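Local coordinates for protein glycosyl hyrolase, family 3 (Deinococcus radiodurans, PDB 3TEV) that probably hydrolyses O-glycosidic bonds, as a family 3 glycoside hydrolase with a TIM-barrel catalytic domain, at residues S97-T110 / I145-V157. Residues are numbered along the deposited sequence; the frame is centred on the assembly and turned at random.
Sequences SAMSLGAADDQQLT and IGDRAYGSDAARV
R156 NH1 donates to the backbone O of G102 (3.0 Å), an acceptor lying in the guanidinium plane near the C-terminal end of helix 98-104. The arginine chain starts with CG anti to the backbone N (chi1 -168°) and then bends at chi2 and chi3, placing NH1 at G102 O. D105, in the positive-phi turn that ends this helix, holds OD2 over one face of the R156 guanidinium, 3.9 Å from R156 NH1, a long salt bridge in which no N-H points at the oxygen. D105 OD1 is hydrogen-bonded to H160 and salt-bridged to R159, both of helix 154-169. At the other end of helix 98-104, selenomethionine M99 N donates to D147 O (3.0 Å), a rather bent bond in the first turn, where S97 OG caps S100 N. The CA-H of Y150 points at A98 O and that of G102 at Y150 O (G102 CA to Y150 O 3.1 Å). A98 CB makes a CH-pi contact over one face of the Y150 ring, 3.6 Å from the centroid, while L101 CD1 reaches the ring edge. H160 and A164 also touch this tyrosine. The contact thus fastens helix 98-104, which leads into helix 107-124, to loop 145-153 and the first turn of helix 154-169, at the barrel periphery.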
ATOM      1  N   SER A  97      17.600   4.902   9.535  1.00 98.04           N
ATOM      2  CA  SER A  97      16.472   5.745   9.128  1.00 92.99           C
ATOM      3  C   SER A  97      16.609   6.316   7.708  1.00 86.80           C
ATOM      4  O   SER A  97      17.696   6.335   7.136  1.00 83.81           O
ATOM      5  CB  SER A  97      16.259   6.879  10.134  1.00 93.98           C
ATOM      6  OG  SER A  97      17.085   7.983   9.825  1.00 89.81           O
ATOM      7  N   ALA A  98      15.490   6.782   7.154  1.00 84.62           N
ATOM      8  CA  ALA A  98      15.476   7.389   5.821  1.00 80.69           C
ATOM      9  C   ALA A  98      16.148   8.757   5.823  1.00 78.59           C
ATOM     10  O   ALA A  98      16.743   9.159   4.832  1.00 76.35           O
ATOM     11  CB  ALA A  98      14.055   7.494   5.290  1.00 82.09           C
HETATM   12  N   MSE A  99      16.038   9.465   6.939  1.00 80.66           N
HETATM   13  CA  MSE A  99      16.659  10.769   7.090  1.00 81.38           C
HETATM   14  C   MSE A  99      18.180  10.607   7.061  1.00 80.45           C
HETATM   15  O   MSE A  99      18.857  11.329   6.330  1.00 79.32           O
HETATM   16  CB  MSE A  99      16.198  11.423   8.388  1.00 84.23           C
HETATM   17  CG  MSE A  99      16.019  12.928   8.322  1.00 87.70           C
HETATM   18 SE   MSE A  99      15.881  13.674  10.130  0.75 96.87          SE
HETATM   19  CE  MSE A  99      14.330  14.838   9.860  1.00 97.79           C
ATOM     20  N   SER A 100      18.687   9.643   7.834  1.00 81.36           N
ATOM     21  CA  SER A 100      20.112   9.269   7.866  1.00 81.14           C
ATOM     22  C   SER A 100      20.688   9.023   6.480  1.00 77.53           C
ATOM     23  O   SER A 100      21.699   9.632   6.099  1.00 77.75           O
ATOM     24  CB  SER A 100      20.312   7.991   8.680  1.00 83.50           C
ATOM     25  OG  SER A 100      20.185   8.253  10.054  1.00 87.53           O
ATOM     26  N   LEU A 101      20.055   8.101   5.757  1.00 74.07           N
ATOM     27  CA  LEU A 101      20.450   7.770   4.401  1.00 70.81           C
ATOM     28  C   LEU A 101      20.365   8.996   3.496  1.00 70.11           C
ATOM     29  O   LEU A 101      21.314   9.288   2.772  1.00 69.75           O
ATOM     30  CB  LEU A 101      19.593   6.628   3.838  1.00 69.89           C
ATOM     31  CG  LEU A 101      19.738   5.253   4.502  1.00 70.02           C
ATOM     32  CD1 LEU A 101      18.654   4.259   3.997  1.00 69.18           C
ATOM     33  CD2 LEU A 101      21.152   4.686   4.348  1.00 67.49           C
ATOM     34  N   GLY A 102      19.239   9.710   3.548  1.00 71.17           N
ATOM     35  CA  GLY A 102      19.083  10.964   2.806  1.00 72.87           C
ATOM     36  C   GLY A 102      20.252  11.924   3.023  1.00 75.15           C
ATOM     37  O   GLY A 102      20.724  12.569   2.081  1.00 75.87           O
ATOM     38  N   ALA A 103      20.734  11.984   4.264  1.00 77.12           N
ATOM     39  CA  ALA A 103      21.794  12.913   4.666  1.00 80.58           C
ATOM     40  C   ALA A 103      23.199  12.466   4.255  1.00 81.84           C
ATOM     41  O   ALA A 103      23.999  13.284   3.788  1.00 84.29           O
ATOM     42  CB  ALA A 103      21.731  13.163   6.169  1.00 82.38           C
ATOM     43  N   ALA A 104      23.505  11.181   4.446  1.00 80.46           N
ATOM     44  CA  ALA A 104      24.778  10.613   3.984  1.00 80.11           C
ATOM     45  C   ALA A 104      24.831  10.766   2.470  1.00 77.46           C
ATOM     46  O   ALA A 104      25.889  11.018   1.892  1.00 79.35           O
ATOM     47  CB  ALA A 104      24.881   9.143   4.370  1.00 80.05           C
ATOM     48  N   ASP A 105      23.656  10.620   1.858  1.00 72.22           N
ATOM     49  CA  ASP A 105      23.417  10.899   0.446  1.00 69.68           C
ATOM     50  C   ASP A 105      24.266  10.066  -0.500  1.00 67.97           C
ATOM     51  O   ASP A 105      24.686  10.533  -1.548  1.00 69.24           O
ATOM     52  CB  ASP A 105      23.522  12.399   0.124  1.00 71.95           C
ATOM     53  CG  ASP A 105      22.835  12.765  -1.190  1.00 72.05           C
ATOM     54  OD1 ASP A 105      21.864  12.077  -1.577  1.00 71.37           O
ATOM     55  OD2 ASP A 105      23.258  13.743  -1.840  1.00 73.25           O
ATOM     56  N   ASP A 106      24.489   8.819  -0.125  1.00 64.92           N
ATOM     57  CA  ASP A 106      25.088   7.857  -1.024  1.00 63.98           C
ATOM     58  C   ASP A 106      23.957   6.968  -1.550  1.00 62.01           C
ATOM     59  O   ASP A 106      23.467   6.079  -0.855  1.00 60.54           O
ATOM     60  CB  ASP A 106      26.199   7.061  -0.309  1.00 64.55           C
ATOM     61  CG  ASP A 106      26.856   6.019  -1.201  1.00 65.36           C
ATOM     62  OD1 ASP A 106      26.339   5.724  -2.300  1.00 64.52           O
ATOM     63  OD2 ASP A 106      27.909   5.479  -0.800  1.00 68.03           O
ATOM     64  N   GLN A 107      23.546   7.249  -2.782  1.00 62.80           N
ATOM     65  CA  GLN A 107      22.475   6.537  -3.468  1.00 62.94           C
ATOM     66  C   GLN A 107      22.731   5.037  -3.443  1.00 61.44           C
ATOM     67  O   GLN A 107      21.837   4.259  -3.115  1.00 60.35           O
ATOM     68  CB  GLN A 107      22.328   7.069  -4.903  1.00 66.44           C
ATOM     69  CG  GLN A 107      21.597   6.165  -5.874  1.00 72.80           C
ATOM     70  CD  GLN A 107      20.978   6.938  -7.047  1.00 82.15           C
ATOM     71  OE1 GLN A 107      21.697   7.621  -7.796  1.00 86.67           O
ATOM     72  NE2 GLN A 107      19.638   6.832  -7.213  1.00 83.03           N
ATOM     73  N   GLN A 108      23.966   4.644  -3.750  1.00 52.87           N
ATOM     74  CA  GLN A 108      24.339   3.229  -3.758  1.00 52.31           C
ATOM     75  C   GLN A 108      24.215   2.570  -2.370  1.00 50.77           C
ATOM     76  O   GLN A 108      23.808   1.424  -2.280  1.00 50.44           O
ATOM     77  CB  GLN A 108      25.744   3.039  -4.351  1.00 53.14           C
ATOM     78  CG  GLN A 108      26.189   1.586  -4.507  1.00 56.09           C
ATOM     79  CD  GLN A 108      25.412   0.828  -5.581  1.00 58.66           C
ATOM     80  OE1 GLN A 108      25.388   1.240  -6.746  1.00 61.07           O
ATOM     81  NE2 GLN A 108      24.787  -0.293  -5.196  1.00 58.33           N
ATOM     82  N   LEU A 109      24.557   3.286  -1.301  1.00 49.83           N
ATOM     83  CA  LEU A 109      24.332   2.772   0.050  1.00 49.32           C
ATOM     84  C   LEU A 109      22.837   2.495   0.311  1.00 48.61           C
ATOM     85  O   LEU A 109      22.452   1.425   0.817  1.00 48.80           O
ATOM     86  CB  LEU A 109      24.876   3.746   1.096  1.00 49.64           C
ATOM     87  CG  LEU A 109      24.542   3.472   2.572  1.00 49.72           C
ATOM     88  CD1 LEU A 109      25.078   2.122   3.049  1.00 48.92           C
ATOM     89  CD2 LEU A 109      25.082   4.608   3.450  1.00 51.69           C
ATOM     90  N   THR A 110      21.998   3.459  -0.048  1.00 47.32           N
ATOM     91  CA  THR A 110      20.570   3.336   0.152  1.00 46.08           C
ATOM     92  C   THR A 110      20.061   2.099  -0.557  1.00 46.01           C
ATOM     93  O   THR A 110      19.327   1.312   0.029  1.00 45.60           O
ATOM     94  CB  THR A 110      19.841   4.591  -0.342  1.00 45.97           C
ATOM     95  OG1 THR A 110      20.334   5.719   0.383  1.00 46.21           O
ATOM     96  CG2 THR A 110      18.294   4.475  -0.165  1.00 44.42           C
ATOM     97  N   ILE A 145       5.942  13.566   8.927  1.00 77.66           N
ATOM     98  CA  ILE A 145       6.636  12.329   8.585  1.00 76.41           C
ATOM     99  C   ILE A 145       7.984  12.233   9.313  1.00 76.93           C
ATOM    100  O   ILE A 145       8.298  11.194   9.908  1.00 76.59           O
ATOM    101  CB  ILE A 145       6.745  12.162   7.035  1.00 75.92           C
ATOM    102  CG1 ILE A 145       5.340  12.108   6.390  1.00 75.18           C
ATOM    103  CG2 ILE A 145       7.599  10.943   6.647  1.00 75.51           C
ATOM    104  CD1 ILE A 145       4.324  11.070   7.004  1.00 73.97           C
ATOM    105  N   GLY A 146       8.755  13.322   9.280  1.00 77.45           N
ATOM    106  CA  GLY A 146       9.994  13.446  10.068  1.00 78.66           C
ATOM    107  C   GLY A 146      11.131  12.531   9.638  1.00 78.96           C
ATOM    108  O   GLY A 146      11.584  12.598   8.492  1.00 78.81           O
ATOM    109  N   ASP A 147      11.582  11.686  10.574  1.00 79.63           N
ATOM    110  CA  ASP A 147      12.646  10.675  10.365  1.00 79.77           C
ATOM    111  C   ASP A 147      12.464   9.787   9.133  1.00 77.16           C
ATOM    112  O   ASP A 147      13.439   9.356   8.505  1.00 76.78           O
ATOM    113  CB  ASP A 147      12.701   9.728  11.568  1.00 81.29           C
ATOM    114  CG  ASP A 147      13.191  10.397  12.811  1.00 85.76           C
ATOM    115  OD1 ASP A 147      14.055  11.300  12.704  1.00 89.12           O
ATOM    116  OD2 ASP A 147      12.715  10.007  13.904  1.00 89.75           O
ATOM    117  N   ARG A 148      11.204   9.499   8.828  1.00 74.02           N
ATOM    118  CA  ARG A 148      10.834   8.472   7.868  1.00 70.81           C
ATOM    119  C   ARG A 148      10.915   8.933   6.406  1.00 68.09           C
ATOM    120  O   ARG A 148      10.823   8.109   5.499  1.00 67.62           O
ATOM    121  CB  ARG A 148       9.441   7.928   8.202  1.00 70.96           C
ATOM    122  CG  ARG A 148       9.276   7.443   9.652  1.00 72.38           C
ATOM    123  CD  ARG A 148       7.802   7.237   9.993  1.00 75.73           C
ATOM    124  NE  ARG A 148       7.116   6.533   8.904  1.00 77.94           N
ATOM    125  CZ  ARG A 148       5.800   6.508   8.697  1.00 78.58           C
ATOM    126  NH1 ARG A 148       5.317   5.832   7.660  1.00 78.37           N
ATOM    127  NH2 ARG A 148       4.971   7.155   9.511  1.00 79.00           N
ATOM    128  N   ALA A 149      11.085  10.236   6.182  1.00 65.87           N
ATOM    129  CA  ALA A 149      11.347  10.770   4.835  1.00 63.90           C
ATOM    130  C   ALA A 149      12.852  10.835   4.574  1.00 62.88           C
ATOM    131  O   ALA A 149      13.636  10.918   5.514  1.00 62.19           O
ATOM    132  CB  ALA A 149      10.718  12.140   4.659  1.00 63.87           C
ATOM    133  N   TYR A 150      13.242  10.781   3.299  1.00 62.04           N
ATOM    134  CA  TYR A 150      14.652  10.853   2.900  1.00 61.69           C
ATOM    135  C   TYR A 150      15.193  12.281   2.849  1.00 62.04           C
ATOM    136  O   TYR A 150      16.405  12.471   2.813  1.00 62.37           O
ATOM    137  CB  TYR A 150      14.883  10.154   1.552  1.00 61.12           C
ATOM    138  CG  TYR A 150      14.702   8.656   1.612  1.00 61.05           C
ATOM    139  CD1 TYR A 150      15.710   7.828   2.121  1.00 60.67           C
ATOM    140  CD2 TYR A 150      13.518   8.057   1.170  1.00 59.94           C
ATOM    141  CE1 TYR A 150      15.547   6.442   2.190  1.00 60.56           C
ATOM    142  CE2 TYR A 150      13.342   6.678   1.244  1.00 60.57           C
ATOM    143  CZ  TYR A 150      14.363   5.875   1.752  1.00 60.90           C
ATOM    144  OH  TYR A 150      14.191   4.504   1.821  1.00 61.96           O
ATOM    145  N   GLY A 151      14.306  13.276   2.849  1.00 62.16           N
ATOM    146  CA  GLY A 151      14.714  14.684   2.754  1.00 63.30           C
ATOM    147  C   GLY A 151      13.593  15.724   2.769  1.00 63.82           C
ATOM    148  O   GLY A 151      12.434  15.406   3.064  1.00 63.25           O
ATOM    149  N   SER A 152      13.955  16.972   2.449  1.00 64.79           N
ATOM    150  CA  SER A 152      13.035  18.122   2.503  1.00 65.36           C
ATOM    151  C   SER A 152      12.734  18.766   1.134  1.00 65.03           C
ATOM    152  O   SER A 152      12.064  19.806   1.051  1.00 64.76           O
ATOM    153  CB  SER A 152      13.514  19.171   3.532  1.00 65.74           C
ATOM    154  OG  SER A 152      14.862  19.577   3.314  1.00 66.54           O
ATOM    155  N   ASP A 153      13.219  18.123   0.074  1.00 64.31           N
ATOM    156  CA  ASP A 153      12.954  18.532  -1.301  1.00 63.77           C
ATOM    157  C   ASP A 153      12.745  17.293  -2.170  1.00 62.01           C
ATOM    158  O   ASP A 153      13.211  16.197  -1.831  1.00 61.40           O
ATOM    159  CB  ASP A 153      14.099  19.410  -1.837  1.00 64.68           C
ATOM    160  CG  ASP A 153      15.438  18.683  -1.866  1.00 67.20           C
ATOM    161  OD1 ASP A 153      16.280  18.921  -0.967  1.00 70.09           O
ATOM    162  OD2 ASP A 153      15.651  17.868  -2.790  1.00 69.36           O
ATOM    163  N   ALA A 154      12.035  17.479  -3.283  1.00 60.73           N
ATOM    164  CA  ALA A 154      11.678  16.397  -4.208  1.00 59.11           C
ATOM    165  C   ALA A 154      12.892  15.658  -4.796  1.00 58.61           C
ATOM    166  O   ALA A 154      12.870  14.426  -4.926  1.00 57.83           O
ATOM    167  CB  ALA A 154      10.797  16.939  -5.324  1.00 58.95           C
ATOM    168  N   ALA A 155      13.939  16.422  -5.124  1.00 58.07           N
ATOM    169  CA  ALA A 155      15.167  15.903  -5.733  1.00 57.76           C
ATOM    170  C   ALA A 155      15.849  14.849  -4.866  1.00 57.13           C
ATOM    171  O   ALA A 155      16.249  13.802  -5.373  1.00 57.33           O
ATOM    172  CB  ALA A 155      16.164  17.073  -6.069  1.00 57.62           C
ATOM    173  N   ARG A 156      15.982  15.135  -3.570  1.00 54.32           N
ATOM    174  CA  ARG A 156      16.610  14.209  -2.618  1.00 53.34           C
ATOM    175  C   ARG A 156      15.743  12.975  -2.368  1.00 51.23           C
ATOM    176  O   ARG A 156      16.246  11.853  -2.258  1.00 51.22           O
ATOM    177  CB  ARG A 156      16.902  14.902  -1.285  1.00 54.00           C
ATOM    178  CG  ARG A 156      17.806  14.110  -0.326  1.00 56.49           C
ATOM    179  CD  ARG A 156      19.256  14.152  -0.772  1.00 60.68           C
ATOM    180  NE  ARG A 156      19.733  15.529  -0.849  1.00 64.95           N
ATOM    181  CZ  ARG A 156      20.612  16.075  -0.014  1.00 66.11           C
ATOM    182  NH1 ARG A 156      21.153  15.364   0.972  1.00 65.38           N
ATOM    183  NH2 ARG A 156      20.953  17.340  -0.180  1.00 66.42           N
ATOM    184  N   VAL A 157      14.439  13.183  -2.275  1.00 49.20           N
ATOM    185  CA  VAL A 157      13.521  12.066  -2.062  1.00 46.97           C
ATOM    186  C   VAL A 157      13.492  11.167  -3.300  1.00 46.64           C
ATOM    187  O   VAL A 157      13.559   9.944  -3.179  1.00 46.10           O
ATOM    188  CB  VAL A 157      12.131  12.568  -1.631  1.00 46.76           C
ATOM    189  CG1 VAL A 157      11.043  11.444  -1.721  1.00 45.26           C
ATOM    190  CG2 VAL A 157      12.236  13.163  -0.206  1.00 45.46           C
TER